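PDB 6Y9I: major Capsid Protein VP1 from Chimpanzee polyomavirus Bob, which forms the pentameric capsomers of the polyomavirus shell and engages glycan receptors on the host cell surface. Local coordinates for the interface of chains A and B. Numbering follows the deposited sequence. Chains: chain A/B, Major Capsid Protein VP1.

Contact 1: the interface of chains A and B. Residues chain A 42, 45, 108-110; chain B 51, 149-150.
B:Asn150 reaches from a loop of one VP1 subunit onto the A:Leu109-A:Leu110 stretch of its neighbour and buries 85 Å², more than any other residue in this patch. An asparagine suits the place because its carboxamide offers an acceptor and a donor at once. The acceptor OD1 takes the backbone N-H of A:Leu110, with OD1 and N 3.0 Å apart; the bond is nearly straight at the hydrogen (171°), although the N-H approaches from above the carbonyl plane rather than along a lone pair. On the donor side, ND2 of B:Asn150 points almost straight at water 1 (3.0 Å to its O), which in turn meets the carbonyl O of A:Leu110. The two ends of the amide thus read the N-H and C=O of one leucine, one directly and one through water, which fixes the rotation of the carboxamide. OD1 also meets water 2, 3.1 Å from its O, and this water joins the carbonyl O and ring ND1 of A:His108, in the plane of the imidazole.

With chi1 at -61° and CG opposite its own carbonyl carbon, the asparagine lays its CB against A:Leu110, whose CD1 is 3.5 Å away. The leucine side chain supplies apolar packing, leaving the amide to the backbone.

Next along the chain, B:Ser149 contributes its backbone: its carbonyl O accepts the phenol OH of A:Tyr45 at 2.7 Å, the oxygen lying in the plane of the tyrosine ring at its edge. A long, rigid phenol can carry a donor across the boundary. A:Trp42 probably helps to steady it from within chain A, CE3 resting 3.8 Å above the plane of the A:Tyr45 ring, toward the rim.

A side-chain amide and a phenol here recognise backbone groups of the neighbour, and the patch probably helps to hold adjacent subunits in register within the VP1 pentamer.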
# COMPACT_ATOMS: atom_id res chain seq x y z
N TRP A 42 -29.97 13.26 -10.31
CA TRP A 42 -28.97 12.20 -10.06
C TRP A 42 -27.97 12.11 -11.21
O TRP A 42 -27.27 11.09 -11.29
CB TRP A 42 -29.71 10.89 -9.73
CG TRP A 42 -30.41 11.03 -8.42
CD1 TRP A 42 -31.76 11.17 -8.21
CD2 TRP A 42 -29.79 11.20 -7.14
NE1 TRP A 42 -32.01 11.37 -6.89
CE2 TRP A 42 -30.83 11.38 -6.20
CE3 TRP A 42 -28.47 11.18 -6.69
CZ2 TRP A 42 -30.57 11.51 -4.84
CZ3 TRP A 42 -28.22 11.36 -5.34
CH2 TRP A 42 -29.26 11.52 -4.43
N TYR A 45 -24.51 9.99 -11.29
CA TYR A 45 -24.75 8.80 -10.44
C TYR A 45 -25.48 7.76 -11.30
O TYR A 45 -25.99 8.10 -12.40
CB TYR A 45 -25.62 9.12 -9.21
CG TYR A 45 -25.06 10.07 -8.19
CD1 TYR A 45 -25.05 11.45 -8.40
CD2 TYR A 45 -24.60 9.61 -6.97
CE1 TYR A 45 -24.57 12.34 -7.45
CE2 TYR A 45 -24.15 10.48 -5.99
CZ TYR A 45 -24.13 11.84 -6.23
OH TYR A 45 -23.62 12.67 -5.28
N HIS A 108 -22.74 14.85 4.15
CA HIS A 108 -24.16 15.32 4.17
C HIS A 108 -24.82 14.99 2.82
O HIS A 108 -25.54 15.80 2.27
CB HIS A 108 -24.22 16.79 4.56
CG HIS A 108 -23.30 17.65 3.77
ND1 HIS A 108 -23.56 17.99 2.46
CD2 HIS A 108 -22.15 18.27 4.11
CE1 HIS A 108 -22.57 18.74 2.01
NE2 HIS A 108 -21.72 18.95 3.01
N LEU A 109 -24.55 13.79 2.33
CA LEU A 109 -25.09 13.28 1.05
C LEU A 109 -26.61 13.12 1.16
O LEU A 109 -27.12 12.40 2.03
CB LEU A 109 -24.37 11.96 0.72
CG LEU A 109 -22.92 12.07 0.25
CD1 LEU A 109 -22.33 10.70 -0.03
CD2 LEU A 109 -22.80 12.92 -0.98
N LEU A 110 -27.34 13.77 0.25
CA LEU A 110 -28.82 13.70 0.19
C LEU A 110 -29.25 12.24 0.05
O LEU A 110 -28.68 11.51 -0.77
CB LEU A 110 -29.31 14.55 -0.99
CG LEU A 110 -29.38 16.04 -0.71
CD1 LEU A 110 -29.49 16.83 -2.00
CD2 LEU A 110 -30.55 16.35 0.20
N HIS B 51 -26.01 14.54 9.03
CA HIS B 51 -26.35 13.96 7.71
C HIS B 51 -27.33 14.86 6.95
O HIS B 51 -27.24 14.87 5.70
CB HIS B 51 -26.87 12.55 7.87
CG HIS B 51 -28.13 12.45 8.66
ND1 HIS B 51 -29.37 12.38 8.06
CD2 HIS B 51 -28.35 12.43 10.00
CE1 HIS B 51 -30.30 12.28 8.99
NE2 HIS B 51 -29.72 12.32 10.19
N SER B 149 -21.33 17.65 -5.18
CA SER B 149 -21.79 16.25 -4.94
C SER B 149 -23.32 16.21 -5.05
O SER B 149 -23.86 15.30 -5.71
CB SER B 149 -21.27 15.70 -3.62
OG SER B 149 -21.40 16.67 -2.59
N ASN B 150 -24.00 17.21 -4.50
CA ASN B 150 -25.48 17.37 -4.60
C ASN B 150 -25.80 18.80 -5.05
O ASN B 150 -25.60 19.73 -4.28
CB ASN B 150 -26.19 17.09 -3.28
CG ASN B 150 -26.01 15.70 -2.72
OD1 ASN B 150 -25.71 15.58 -1.54
ND2 ASN B 150 -26.31 14.67 -3.50
O HOH W 1 -26.10 11.89 -2.43
O HOH W 2 -25.87 17.99 0.44

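Contact 2: the interface of chains A and B. Residues chain A 105-107, 126; chain B 130, 218, 222, 274.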
# COMPACT_ATOMS: atom_id res chain seq x y z
N ILE A 105 -15.37 14.36 0.05
CA ILE A 105 -15.32 14.50 1.54
C ILE A 105 -16.75 14.65 2.10
O ILE A 105 -16.88 14.46 3.31
CB ILE A 105 -14.42 15.66 2.03
CG1 ILE A 105 -15.09 17.03 1.83
CG2 ILE A 105 -13.04 15.59 1.37
CD1 ILE A 105 -14.46 18.19 2.60
N SER A 106 -17.78 14.94 1.30
CA SER A 106 -19.14 15.25 1.82
C SER A 106 -19.63 14.14 2.74
O SER A 106 -19.63 12.95 2.32
CB SER A 106 -20.17 15.49 0.76
OG SER A 106 -21.42 15.82 1.38
N VAL A 107 -20.08 14.52 3.93
CA VAL A 107 -20.77 13.60 4.87
C VAL A 107 -22.16 14.19 5.15
O VAL A 107 -22.73 13.90 6.19
CB VAL A 107 -19.92 13.29 6.11
CG1 VAL A 107 -18.64 12.55 5.75
CG2 VAL A 107 -19.53 14.52 6.92
N PRO A 126 -20.03 8.65 3.66
CA PRO A 126 -19.54 9.34 2.47
C PRO A 126 -19.44 8.34 1.30
O PRO A 126 -19.63 7.16 1.50
CB PRO A 126 -18.14 9.77 2.90
CG PRO A 126 -17.69 8.57 3.79
CD PRO A 126 -18.94 8.21 4.55
N MET B 130 -11.42 10.42 6.41
CA MET B 130 -10.99 10.99 5.13
C MET B 130 -9.84 11.99 5.32
O MET B 130 -9.91 12.92 6.18
CB MET B 130 -12.15 11.65 4.40
CG MET B 130 -12.80 12.75 5.17
SD MET B 130 -14.44 12.87 4.51
CE MET B 130 -15.23 11.58 5.48
N PHE B 218 -6.13 11.96 -1.90
CA PHE B 218 -7.36 11.80 -1.09
C PHE B 218 -7.49 10.33 -0.75
O PHE B 218 -7.35 9.47 -1.65
CB PHE B 218 -8.55 12.34 -1.87
CG PHE B 218 -9.88 11.99 -1.25
CD1 PHE B 218 -10.28 12.59 -0.07
CD2 PHE B 218 -10.72 11.06 -1.85
CE1 PHE B 218 -11.50 12.28 0.50
CE2 PHE B 218 -11.91 10.70 -1.25
CZ PHE B 218 -12.31 11.33 -0.09
N LEU B 222 -14.87 7.16 6.63
CA LEU B 222 -14.91 7.72 8.00
C LEU B 222 -13.98 6.98 8.96
O LEU B 222 -13.66 7.57 10.01
CB LEU B 222 -16.36 7.73 8.50
CG LEU B 222 -17.20 8.85 7.88
CD1 LEU B 222 -18.68 8.61 8.12
CD2 LEU B 222 -16.79 10.19 8.44
N TYR B 274 -14.28 17.94 11.06
CA TYR B 274 -12.99 17.76 10.36
C TYR B 274 -11.88 18.34 11.25
O TYR B 274 -12.15 19.33 11.94
CB TYR B 274 -13.04 18.46 9.02
CG TYR B 274 -14.01 17.87 8.04
CD1 TYR B 274 -13.69 16.73 7.32
CD2 TYR B 274 -15.23 18.46 7.80
CE1 TYR B 274 -14.56 16.18 6.39
CE2 TYR B 274 -16.09 17.96 6.83
CZ TYR B 274 -15.77 16.81 6.14
OH TYR B 274 -16.64 16.33 5.21
O HOH W 3 -19.02 17.15 4.57
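The backbone of chain A ends its 3-10 helix 101-105 at A:Ile105 with helix-like torsions (phi -77°, psi -15°) and turns extended at A:Ser106, leaving the carbonyl O of A:Ile105 to meet the phenol of B:Tyr274 from strand 272-276. The tyrosine OH donates to that oxygen at 2.7 Å. Seen from the ring, the acceptor lies at the edge and in plane; seen from the carbonyl, the donor sits well above its plane, 55° out. Tyrosine suits the place because its ring spans the gap and presents a polar end, while the ring carbons can pack beside an aliphatic chain.

That chain is A:Ile105 itself, which has 47 Å² hidden by the partner. Its two branches part company: CG1 occupies the position between backbone N and carbonyl carbon and carries CD1 to the phenol end of B:Tyr274, 4.0 Å from CZ, while CG2 points toward the B:Phe218 ring and comes 3.8 Å from its CE1. A beta-branched residue can therefore serve two aromatic neighbours from one position.

B:Met130 packs against the backbone of A:Ile105. The first two torsions of its flexible thioether chain set SD against the carbonyl O and CA of A:Ile105 and, in the plane of the B:Tyr274 ring, at that ring's edge; the bend at chi3 then turns CE to A:Val107 CG1 at 3.6 Å. The same CG1 also faces B:Leu222 CD2, and the other methyl, CG2, lies near the tyrosine OH. Further along, B:Leu222 uses its second methyl, CD1, against the ring carbon CD of A:Pro126, 3.6 Å away, a compact, rigid surface for a branched side chain.

Water 3 completes the polar part of the patch, sitting in the plane of the tyrosine ring: its O is 2.6 Å from B:Tyr274 OH and 2.9 Å from the backbone N of A:Val107.

Contacts 1 and 2 lie side by side on the same subunit boundary, the centres of their C-alpha atoms about 12 Å apart. One continuous stretch of chain A feeds both: residues 105-107 enter contact 2, and 108-110 follow directly into contact 1. Chain B answers with separate pieces, loop residues in contact 1 and both loops and strands 212-219 and 272-276 in contact 2. Contact 1 is the more polar and hydrated, contact 2 the more apolar. Because the interface lacks exact two-fold symmetry, each subunit can offer different surfaces to its two neighbours, as a closed five-membered ring requires.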